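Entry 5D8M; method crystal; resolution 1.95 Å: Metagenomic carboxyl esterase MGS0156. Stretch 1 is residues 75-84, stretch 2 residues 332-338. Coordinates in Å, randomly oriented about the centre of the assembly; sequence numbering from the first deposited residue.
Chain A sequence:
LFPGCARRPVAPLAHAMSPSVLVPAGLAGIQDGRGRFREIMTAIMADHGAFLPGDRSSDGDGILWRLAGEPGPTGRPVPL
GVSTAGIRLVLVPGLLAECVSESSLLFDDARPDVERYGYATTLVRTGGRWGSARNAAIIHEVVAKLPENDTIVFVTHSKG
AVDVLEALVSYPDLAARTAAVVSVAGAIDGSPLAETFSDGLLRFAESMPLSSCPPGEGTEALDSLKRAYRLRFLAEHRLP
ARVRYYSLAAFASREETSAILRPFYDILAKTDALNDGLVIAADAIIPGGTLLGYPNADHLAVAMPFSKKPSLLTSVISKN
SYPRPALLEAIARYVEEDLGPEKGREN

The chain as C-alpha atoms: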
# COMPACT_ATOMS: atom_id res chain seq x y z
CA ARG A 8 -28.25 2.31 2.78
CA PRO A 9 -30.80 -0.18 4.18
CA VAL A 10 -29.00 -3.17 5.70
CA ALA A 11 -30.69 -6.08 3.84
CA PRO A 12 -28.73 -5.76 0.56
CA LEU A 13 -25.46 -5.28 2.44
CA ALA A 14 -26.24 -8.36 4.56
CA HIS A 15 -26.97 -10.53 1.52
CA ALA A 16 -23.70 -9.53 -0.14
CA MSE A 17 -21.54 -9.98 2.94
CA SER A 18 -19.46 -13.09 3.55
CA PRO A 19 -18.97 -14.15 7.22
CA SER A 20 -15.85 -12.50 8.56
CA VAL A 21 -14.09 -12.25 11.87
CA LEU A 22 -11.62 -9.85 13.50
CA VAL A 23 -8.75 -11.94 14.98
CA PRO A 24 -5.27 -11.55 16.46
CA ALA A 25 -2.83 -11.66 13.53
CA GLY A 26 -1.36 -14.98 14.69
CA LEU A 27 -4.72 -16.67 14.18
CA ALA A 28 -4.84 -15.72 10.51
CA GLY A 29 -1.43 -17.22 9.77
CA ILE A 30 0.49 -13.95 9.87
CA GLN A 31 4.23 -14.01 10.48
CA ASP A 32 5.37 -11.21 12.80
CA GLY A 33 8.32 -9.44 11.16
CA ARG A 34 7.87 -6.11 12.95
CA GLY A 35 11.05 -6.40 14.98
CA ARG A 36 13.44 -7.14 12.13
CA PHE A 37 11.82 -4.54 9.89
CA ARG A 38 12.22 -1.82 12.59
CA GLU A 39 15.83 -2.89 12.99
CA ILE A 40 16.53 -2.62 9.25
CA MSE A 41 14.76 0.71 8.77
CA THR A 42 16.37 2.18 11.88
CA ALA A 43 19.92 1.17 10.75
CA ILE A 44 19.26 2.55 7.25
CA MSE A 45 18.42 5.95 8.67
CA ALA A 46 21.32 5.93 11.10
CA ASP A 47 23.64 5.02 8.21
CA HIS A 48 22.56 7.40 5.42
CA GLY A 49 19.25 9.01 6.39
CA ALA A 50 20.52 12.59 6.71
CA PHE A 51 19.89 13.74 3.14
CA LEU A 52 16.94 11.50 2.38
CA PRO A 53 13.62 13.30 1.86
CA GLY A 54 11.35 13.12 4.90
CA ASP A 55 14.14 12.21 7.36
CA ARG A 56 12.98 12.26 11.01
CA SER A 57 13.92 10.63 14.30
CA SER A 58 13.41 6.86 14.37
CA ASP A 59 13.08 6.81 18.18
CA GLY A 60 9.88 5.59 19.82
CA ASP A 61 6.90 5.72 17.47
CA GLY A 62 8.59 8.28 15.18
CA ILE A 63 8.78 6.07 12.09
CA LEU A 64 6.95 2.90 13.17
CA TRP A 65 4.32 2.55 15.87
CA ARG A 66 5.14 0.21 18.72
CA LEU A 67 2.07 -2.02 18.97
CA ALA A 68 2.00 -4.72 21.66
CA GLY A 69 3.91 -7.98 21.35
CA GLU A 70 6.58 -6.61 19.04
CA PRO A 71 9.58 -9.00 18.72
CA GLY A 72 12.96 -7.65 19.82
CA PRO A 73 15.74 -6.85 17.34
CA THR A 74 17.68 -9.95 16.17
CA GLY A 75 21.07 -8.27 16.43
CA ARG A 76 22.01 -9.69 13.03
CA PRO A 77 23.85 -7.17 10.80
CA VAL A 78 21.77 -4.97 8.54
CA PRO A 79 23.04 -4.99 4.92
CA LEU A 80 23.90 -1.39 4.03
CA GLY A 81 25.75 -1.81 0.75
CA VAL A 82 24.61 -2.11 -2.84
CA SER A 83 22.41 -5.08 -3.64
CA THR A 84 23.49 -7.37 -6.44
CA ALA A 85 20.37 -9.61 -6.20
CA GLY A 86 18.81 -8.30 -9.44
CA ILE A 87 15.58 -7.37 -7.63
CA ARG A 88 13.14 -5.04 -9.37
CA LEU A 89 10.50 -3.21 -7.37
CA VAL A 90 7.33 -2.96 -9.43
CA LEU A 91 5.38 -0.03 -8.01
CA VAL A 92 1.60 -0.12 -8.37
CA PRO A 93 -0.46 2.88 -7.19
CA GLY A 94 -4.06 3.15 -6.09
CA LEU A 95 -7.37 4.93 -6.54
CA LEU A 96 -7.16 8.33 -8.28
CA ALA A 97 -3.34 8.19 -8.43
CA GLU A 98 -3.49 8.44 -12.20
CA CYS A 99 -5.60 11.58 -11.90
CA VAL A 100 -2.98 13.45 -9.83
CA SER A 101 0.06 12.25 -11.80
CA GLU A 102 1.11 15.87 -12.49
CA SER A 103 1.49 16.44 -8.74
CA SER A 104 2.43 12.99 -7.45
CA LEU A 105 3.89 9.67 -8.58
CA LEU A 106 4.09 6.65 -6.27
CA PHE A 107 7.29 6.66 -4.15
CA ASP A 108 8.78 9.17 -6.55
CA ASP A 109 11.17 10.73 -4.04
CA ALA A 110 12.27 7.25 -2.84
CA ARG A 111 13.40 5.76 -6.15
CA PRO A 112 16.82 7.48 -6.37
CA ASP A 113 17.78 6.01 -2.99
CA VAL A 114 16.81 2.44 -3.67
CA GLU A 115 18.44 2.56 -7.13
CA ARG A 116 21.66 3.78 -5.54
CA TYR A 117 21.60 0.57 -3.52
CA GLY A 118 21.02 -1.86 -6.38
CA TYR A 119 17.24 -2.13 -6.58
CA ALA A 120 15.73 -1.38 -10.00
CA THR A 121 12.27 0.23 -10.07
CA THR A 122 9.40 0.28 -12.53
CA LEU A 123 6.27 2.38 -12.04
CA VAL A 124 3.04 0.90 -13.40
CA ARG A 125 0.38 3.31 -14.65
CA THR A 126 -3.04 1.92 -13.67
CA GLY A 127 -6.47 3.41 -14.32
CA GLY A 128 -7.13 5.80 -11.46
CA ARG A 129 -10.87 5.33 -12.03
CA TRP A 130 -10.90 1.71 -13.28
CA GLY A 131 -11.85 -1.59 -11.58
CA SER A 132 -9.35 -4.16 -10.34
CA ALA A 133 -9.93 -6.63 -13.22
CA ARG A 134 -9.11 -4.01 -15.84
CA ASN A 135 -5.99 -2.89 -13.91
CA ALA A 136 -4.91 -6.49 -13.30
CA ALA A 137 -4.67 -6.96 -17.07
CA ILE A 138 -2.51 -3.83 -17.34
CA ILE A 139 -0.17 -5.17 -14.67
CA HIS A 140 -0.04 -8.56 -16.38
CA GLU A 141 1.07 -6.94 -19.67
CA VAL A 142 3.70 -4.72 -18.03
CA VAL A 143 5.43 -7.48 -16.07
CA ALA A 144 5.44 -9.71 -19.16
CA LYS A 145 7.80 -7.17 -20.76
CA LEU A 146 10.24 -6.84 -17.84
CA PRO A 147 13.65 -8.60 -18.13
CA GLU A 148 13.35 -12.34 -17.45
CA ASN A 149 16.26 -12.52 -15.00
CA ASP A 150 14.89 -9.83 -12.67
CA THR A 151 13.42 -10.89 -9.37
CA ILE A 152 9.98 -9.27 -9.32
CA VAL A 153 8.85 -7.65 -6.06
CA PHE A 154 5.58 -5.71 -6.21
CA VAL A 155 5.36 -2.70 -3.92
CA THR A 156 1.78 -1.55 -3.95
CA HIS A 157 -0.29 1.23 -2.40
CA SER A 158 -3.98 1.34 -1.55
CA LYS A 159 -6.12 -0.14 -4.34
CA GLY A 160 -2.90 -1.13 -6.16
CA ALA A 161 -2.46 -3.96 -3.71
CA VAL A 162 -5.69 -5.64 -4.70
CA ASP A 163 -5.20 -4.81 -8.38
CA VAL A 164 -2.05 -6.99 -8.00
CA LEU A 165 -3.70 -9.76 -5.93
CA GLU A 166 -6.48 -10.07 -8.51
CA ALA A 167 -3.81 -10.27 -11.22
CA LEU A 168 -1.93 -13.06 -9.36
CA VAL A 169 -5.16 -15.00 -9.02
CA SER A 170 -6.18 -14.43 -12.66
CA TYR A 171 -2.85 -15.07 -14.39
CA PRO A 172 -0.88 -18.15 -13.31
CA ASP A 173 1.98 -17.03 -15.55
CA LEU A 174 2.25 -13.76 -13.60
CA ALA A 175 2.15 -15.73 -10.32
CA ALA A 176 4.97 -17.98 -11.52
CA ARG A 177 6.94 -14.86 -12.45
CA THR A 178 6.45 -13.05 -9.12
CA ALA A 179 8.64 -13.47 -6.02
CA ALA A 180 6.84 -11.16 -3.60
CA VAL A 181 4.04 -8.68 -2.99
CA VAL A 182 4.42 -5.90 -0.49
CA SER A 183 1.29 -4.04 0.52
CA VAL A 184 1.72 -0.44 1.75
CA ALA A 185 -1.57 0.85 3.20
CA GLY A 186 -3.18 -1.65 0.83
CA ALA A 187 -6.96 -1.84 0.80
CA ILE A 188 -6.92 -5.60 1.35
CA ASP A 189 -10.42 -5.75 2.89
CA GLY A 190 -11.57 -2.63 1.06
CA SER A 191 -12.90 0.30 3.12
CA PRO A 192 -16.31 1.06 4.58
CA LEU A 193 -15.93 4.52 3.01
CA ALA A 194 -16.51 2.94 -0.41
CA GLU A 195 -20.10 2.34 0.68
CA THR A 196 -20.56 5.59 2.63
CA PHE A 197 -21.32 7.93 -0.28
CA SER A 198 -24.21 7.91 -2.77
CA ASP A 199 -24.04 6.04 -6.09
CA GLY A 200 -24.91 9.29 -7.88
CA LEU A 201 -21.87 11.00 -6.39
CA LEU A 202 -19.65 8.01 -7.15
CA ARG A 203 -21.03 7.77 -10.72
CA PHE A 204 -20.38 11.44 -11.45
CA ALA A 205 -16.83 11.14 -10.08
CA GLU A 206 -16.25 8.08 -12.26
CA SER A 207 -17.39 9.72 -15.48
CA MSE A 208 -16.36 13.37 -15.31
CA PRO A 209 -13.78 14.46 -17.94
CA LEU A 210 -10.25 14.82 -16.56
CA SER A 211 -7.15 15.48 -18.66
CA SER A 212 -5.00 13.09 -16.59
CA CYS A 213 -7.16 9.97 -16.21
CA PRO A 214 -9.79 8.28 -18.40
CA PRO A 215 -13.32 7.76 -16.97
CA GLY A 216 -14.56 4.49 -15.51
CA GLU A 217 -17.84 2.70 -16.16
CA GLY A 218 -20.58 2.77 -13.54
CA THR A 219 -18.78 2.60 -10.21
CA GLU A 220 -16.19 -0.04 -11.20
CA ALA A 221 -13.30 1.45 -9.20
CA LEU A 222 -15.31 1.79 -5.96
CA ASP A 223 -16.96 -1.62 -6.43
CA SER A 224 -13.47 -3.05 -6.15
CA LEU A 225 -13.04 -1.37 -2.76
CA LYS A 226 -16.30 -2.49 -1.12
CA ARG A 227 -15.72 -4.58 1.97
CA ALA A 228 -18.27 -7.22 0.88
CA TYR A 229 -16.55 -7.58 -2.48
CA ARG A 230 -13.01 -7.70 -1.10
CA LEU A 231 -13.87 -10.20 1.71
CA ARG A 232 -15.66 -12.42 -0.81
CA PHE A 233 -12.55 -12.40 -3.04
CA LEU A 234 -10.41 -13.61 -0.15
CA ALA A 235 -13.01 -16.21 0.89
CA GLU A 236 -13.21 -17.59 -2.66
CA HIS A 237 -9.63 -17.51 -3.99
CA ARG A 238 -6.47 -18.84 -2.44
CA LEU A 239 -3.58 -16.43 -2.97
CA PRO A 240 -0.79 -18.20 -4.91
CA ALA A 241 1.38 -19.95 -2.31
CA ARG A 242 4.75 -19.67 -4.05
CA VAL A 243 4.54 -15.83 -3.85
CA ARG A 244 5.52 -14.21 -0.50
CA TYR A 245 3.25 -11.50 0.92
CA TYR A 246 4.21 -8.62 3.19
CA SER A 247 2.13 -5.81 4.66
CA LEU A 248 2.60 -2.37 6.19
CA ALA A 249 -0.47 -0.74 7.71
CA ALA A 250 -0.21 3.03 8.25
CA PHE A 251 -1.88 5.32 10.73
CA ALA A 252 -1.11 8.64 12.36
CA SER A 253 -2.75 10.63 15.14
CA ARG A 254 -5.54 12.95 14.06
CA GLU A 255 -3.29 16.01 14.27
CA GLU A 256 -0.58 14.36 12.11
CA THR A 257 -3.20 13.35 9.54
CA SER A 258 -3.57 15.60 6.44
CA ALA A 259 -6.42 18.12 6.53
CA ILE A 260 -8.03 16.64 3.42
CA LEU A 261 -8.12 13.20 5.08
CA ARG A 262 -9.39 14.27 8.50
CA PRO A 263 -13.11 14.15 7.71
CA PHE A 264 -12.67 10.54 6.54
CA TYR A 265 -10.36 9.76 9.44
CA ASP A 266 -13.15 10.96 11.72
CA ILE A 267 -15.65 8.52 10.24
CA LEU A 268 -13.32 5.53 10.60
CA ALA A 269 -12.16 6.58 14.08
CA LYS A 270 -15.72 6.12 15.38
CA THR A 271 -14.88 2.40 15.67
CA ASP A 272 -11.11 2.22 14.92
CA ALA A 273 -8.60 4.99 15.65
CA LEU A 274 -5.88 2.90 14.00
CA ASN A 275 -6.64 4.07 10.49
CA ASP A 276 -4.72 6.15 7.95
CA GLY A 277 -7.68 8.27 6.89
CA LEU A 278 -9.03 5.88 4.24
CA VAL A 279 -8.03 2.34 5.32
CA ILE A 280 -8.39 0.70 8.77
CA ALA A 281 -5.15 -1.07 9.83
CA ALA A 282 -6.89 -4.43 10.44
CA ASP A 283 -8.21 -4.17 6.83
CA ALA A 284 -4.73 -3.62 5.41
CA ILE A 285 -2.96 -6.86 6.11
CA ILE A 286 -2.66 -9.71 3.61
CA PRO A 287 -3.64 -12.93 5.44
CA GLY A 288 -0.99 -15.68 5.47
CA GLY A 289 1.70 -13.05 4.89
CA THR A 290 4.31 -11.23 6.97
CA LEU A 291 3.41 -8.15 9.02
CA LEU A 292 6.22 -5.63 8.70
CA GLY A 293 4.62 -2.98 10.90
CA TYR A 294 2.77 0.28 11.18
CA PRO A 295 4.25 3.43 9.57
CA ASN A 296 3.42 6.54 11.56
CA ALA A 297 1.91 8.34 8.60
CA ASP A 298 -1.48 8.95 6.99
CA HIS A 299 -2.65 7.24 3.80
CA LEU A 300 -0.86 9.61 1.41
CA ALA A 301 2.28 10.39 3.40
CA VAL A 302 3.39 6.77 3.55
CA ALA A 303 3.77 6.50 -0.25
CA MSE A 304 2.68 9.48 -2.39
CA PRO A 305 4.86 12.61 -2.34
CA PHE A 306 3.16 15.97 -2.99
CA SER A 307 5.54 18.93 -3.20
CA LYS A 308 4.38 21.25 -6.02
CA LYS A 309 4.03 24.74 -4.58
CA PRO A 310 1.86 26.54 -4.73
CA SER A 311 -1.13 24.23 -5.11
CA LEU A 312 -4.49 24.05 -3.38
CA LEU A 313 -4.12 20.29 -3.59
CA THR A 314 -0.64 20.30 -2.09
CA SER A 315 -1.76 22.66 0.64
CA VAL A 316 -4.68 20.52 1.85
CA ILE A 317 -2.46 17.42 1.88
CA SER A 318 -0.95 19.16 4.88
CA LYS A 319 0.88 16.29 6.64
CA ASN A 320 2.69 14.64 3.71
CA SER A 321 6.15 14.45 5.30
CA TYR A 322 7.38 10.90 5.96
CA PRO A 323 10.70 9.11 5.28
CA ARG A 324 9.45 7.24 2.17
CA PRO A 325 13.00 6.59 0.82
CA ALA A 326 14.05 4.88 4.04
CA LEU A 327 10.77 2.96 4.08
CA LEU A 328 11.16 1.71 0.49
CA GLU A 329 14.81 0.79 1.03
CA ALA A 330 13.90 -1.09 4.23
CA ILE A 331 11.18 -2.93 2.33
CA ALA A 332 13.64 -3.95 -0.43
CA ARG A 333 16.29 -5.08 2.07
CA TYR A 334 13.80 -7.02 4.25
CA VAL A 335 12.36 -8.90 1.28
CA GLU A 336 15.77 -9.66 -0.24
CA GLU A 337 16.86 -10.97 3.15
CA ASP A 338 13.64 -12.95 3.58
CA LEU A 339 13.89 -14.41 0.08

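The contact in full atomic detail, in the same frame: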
# COMPACT_ATOMS: atom_id res chain seq x y z
N GLY A 75 19.66 -8.56 16.28
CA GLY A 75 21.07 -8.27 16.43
C GLY A 75 21.90 -8.61 15.19
O GLY A 75 23.07 -8.26 15.11
N ARG A 76 21.29 -9.30 14.23
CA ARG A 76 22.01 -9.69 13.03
C ARG A 76 22.28 -8.44 12.19
O ARG A 76 21.46 -7.52 12.17
CB ARG A 76 21.24 -10.76 12.25
CG ARG A 76 21.03 -10.44 10.79
CD ARG A 76 20.52 -11.64 9.96
NE ARG A 76 19.41 -12.43 10.52
CZ ARG A 76 18.31 -11.98 11.15
NH1 ARG A 76 18.10 -10.70 11.38
NH2 ARG A 76 17.40 -12.85 11.57
N PRO A 77 23.46 -8.38 11.54
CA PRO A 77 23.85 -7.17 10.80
C PRO A 77 22.86 -6.77 9.72
O PRO A 77 22.31 -7.62 9.03
CB PRO A 77 25.21 -7.55 10.17
CG PRO A 77 25.30 -9.06 10.29
CD PRO A 77 24.51 -9.41 11.53
N VAL A 78 22.63 -5.48 9.60
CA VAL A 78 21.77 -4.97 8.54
C VAL A 78 22.63 -4.64 7.32
O VAL A 78 23.54 -3.84 7.42
CB VAL A 78 20.98 -3.72 8.99
CG1 VAL A 78 20.09 -3.21 7.86
CG2 VAL A 78 20.15 -4.04 10.24
N PRO A 79 22.35 -5.29 6.18
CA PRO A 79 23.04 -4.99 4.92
C PRO A 79 22.89 -3.52 4.57
O PRO A 79 21.77 -3.01 4.58
CB PRO A 79 22.31 -5.86 3.89
CG PRO A 79 21.60 -6.93 4.71
CD PRO A 79 21.23 -6.24 5.99
N LEU A 80 23.99 -2.83 4.30
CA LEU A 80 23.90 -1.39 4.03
C LEU A 80 24.67 -1.02 2.77
O LEU A 80 24.91 0.16 2.49
CB LEU A 80 24.40 -0.59 5.23
CG LEU A 80 23.43 -0.67 6.42
CD1 LEU A 80 24.06 -0.14 7.72
CD2 LEU A 80 22.13 0.09 6.10
N GLY A 81 25.06 -2.03 2.01
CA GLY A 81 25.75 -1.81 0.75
C GLY A 81 24.81 -1.95 -0.43
O GLY A 81 23.60 -1.96 -0.26
N VAL A 82 25.37 -2.03 -1.62
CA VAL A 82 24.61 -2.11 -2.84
C VAL A 82 24.20 -3.55 -3.10
O VAL A 82 25.04 -4.46 -3.12
CB VAL A 82 25.41 -1.58 -4.05
CG1 VAL A 82 24.63 -1.79 -5.34
CG2 VAL A 82 25.78 -0.10 -3.85
N SER A 83 22.91 -3.75 -3.33
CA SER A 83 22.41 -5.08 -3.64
C SER A 83 22.86 -5.52 -5.02
O SER A 83 22.88 -4.72 -5.96
CB SER A 83 20.89 -5.12 -3.55
OG SER A 83 20.41 -6.38 -4.01
N THR A 84 23.21 -6.79 -5.14
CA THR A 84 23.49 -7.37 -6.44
C THR A 84 22.50 -8.52 -6.74
O THR A 84 22.76 -9.35 -7.59
CB THR A 84 24.97 -7.88 -6.54
OG1 THR A 84 25.26 -8.75 -5.45
CG2 THR A 84 25.96 -6.69 -6.52
N ALA A 332 12.78 -3.21 0.50
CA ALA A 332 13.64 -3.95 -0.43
C ALA A 332 14.64 -4.85 0.30
O ALA A 332 14.86 -5.98 -0.11
CB ALA A 332 14.41 -2.98 -1.37
N ARG A 333 15.28 -4.33 1.34
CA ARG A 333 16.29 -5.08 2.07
C ARG A 333 15.67 -6.21 2.89
O ARG A 333 16.27 -7.29 3.00
CB ARG A 333 17.12 -4.16 2.97
CG ARG A 333 18.01 -3.19 2.17
CD ARG A 333 19.13 -2.67 3.03
NE ARG A 333 19.84 -1.54 2.45
CZ ARG A 333 20.91 -1.65 1.66
NH1 ARG A 333 21.40 -2.85 1.33
NH2 ARG A 333 21.48 -0.54 1.21
N TYR A 334 14.49 -5.98 3.47
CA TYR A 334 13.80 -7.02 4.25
C TYR A 334 13.42 -8.17 3.33
O TYR A 334 13.67 -9.34 3.64
CB TYR A 334 12.53 -6.48 4.96
CG TYR A 334 11.88 -7.51 5.87
CD1 TYR A 334 11.13 -8.57 5.34
CD2 TYR A 334 12.04 -7.44 7.25
CE1 TYR A 334 10.56 -9.53 6.17
CE2 TYR A 334 11.46 -8.40 8.08
CZ TYR A 334 10.73 -9.44 7.53
OH TYR A 334 10.18 -10.40 8.34
N VAL A 335 12.82 -7.85 2.18
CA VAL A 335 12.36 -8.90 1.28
C VAL A 335 13.53 -9.67 0.68
O VAL A 335 13.51 -10.92 0.64
CB VAL A 335 11.45 -8.32 0.15
CG1 VAL A 335 11.04 -9.42 -0.83
CG2 VAL A 335 10.21 -7.69 0.77
N GLU A 336 14.57 -8.96 0.25
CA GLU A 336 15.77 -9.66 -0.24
C GLU A 336 16.34 -10.60 0.82
O GLU A 336 16.72 -11.74 0.52
CB GLU A 336 16.86 -8.68 -0.68
CG GLU A 336 18.15 -9.41 -1.11
CD GLU A 336 19.26 -8.47 -1.54
OE1 GLU A 336 18.97 -7.30 -1.89
OE2 GLU A 336 20.42 -8.92 -1.55
N GLU A 337 16.40 -10.13 2.06
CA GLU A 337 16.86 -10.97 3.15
C GLU A 337 15.92 -12.15 3.37
O GLU A 337 16.37 -13.28 3.56
CB GLU A 337 16.99 -10.15 4.44
CG GLU A 337 17.47 -10.95 5.66
CD GLU A 337 17.67 -10.08 6.90
OE1 GLU A 337 16.67 -9.78 7.58
OE2 GLU A 337 18.83 -9.68 7.18
N ASP A 338 14.62 -11.89 3.32
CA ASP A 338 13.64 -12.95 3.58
C ASP A 338 13.63 -13.99 2.45
O ASP A 338 13.49 -15.18 2.69
CB ASP A 338 12.24 -12.36 3.77
CG ASP A 338 11.24 -13.39 4.27
OD1 ASP A 338 11.44 -13.87 5.40
OD2 ASP A 338 10.28 -13.71 3.54
O HOH W 1 22.83 -8.45 -2.61

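An irregular segment has no edge of its own to offer a neighbour, but it does have backbone carbonyls, and a helix can capture these with long polar side chains. The esterase MGS0156 gives a compact example. Residues 75-84, without helix or strand, run past the helical stretch 332-338, nearly 250 positions away in sequence, and the two together bury 381 Å². Because the helix satisfies its own backbone, with Glu336 N bonded to Ala332 O and Glu337 N to Arg333 O, the work of contact falls to side chains on one of its faces.

Ala332, at the start of the stretch, takes no part. Arg333 is the centre of the contact and is buried, with 113 Å² of it covered by the loop. Its CA-to-CB bond points toward the loop, and after an m first rotamer, chi2 and chi3 are both t, so the chain reaches out nearly extended. Within this contact the guanidinium bonds one acceptor, while NE and NH2 also bond elsewhere in the structure: Arg333 NH1 and Arg333 NH2 each donate a hydrogen bond of 2.9 Å to Gly81 O, which lies near the guanidinium plane. This forked arrangement suits arginine, whose two terminal nitrogens can converge on one carbonyl. Pro79 O sits over a face of the group instead; it is 3.2 Å from Arg333 NE, but the angle is poor and no hydrogen bond results. Pro79 O also lies 3.1 Å from Arg333 CD, while Leu80 CA also lies over the guanidinium face. At Gly81 the backbone alone meets the arginine.

Tyr334 and Val335 do not touch the loop, and the next turn of the helix brings Glu336 round to it. With chi1 and chi2 both t, Glu336 extends its carboxylate to the far end of the contact, where Ser83 OG donates a 2.7 Å hydrogen bond to Glu336 OE1. The short serine side chain, directed toward the helix, suits a partner that supplies the reach. The second carboxylate oxygen continues the link through a water, which donates to Glu336 OE2 at 2.7 Å and accepts from Thr84 N at 3.0 Å.

Glu337, with chi1 and chi2 both t, makes a broader contact, but no hydrogen bond to the loop. Glu337 OE2 lies 3.8 Å from Arg76 CD and 4.4 Å from Pro79 CD, both carboxylate oxygens being hydrogen-bonded elsewhere in the structure. Arg76 NH1 is 4.2 Å from Glu337 OE1, but this oxygen lies over the guanidinium face: the opposite charges are near each other without a salt bridge. Asp338 completes the stretch without reaching the loop.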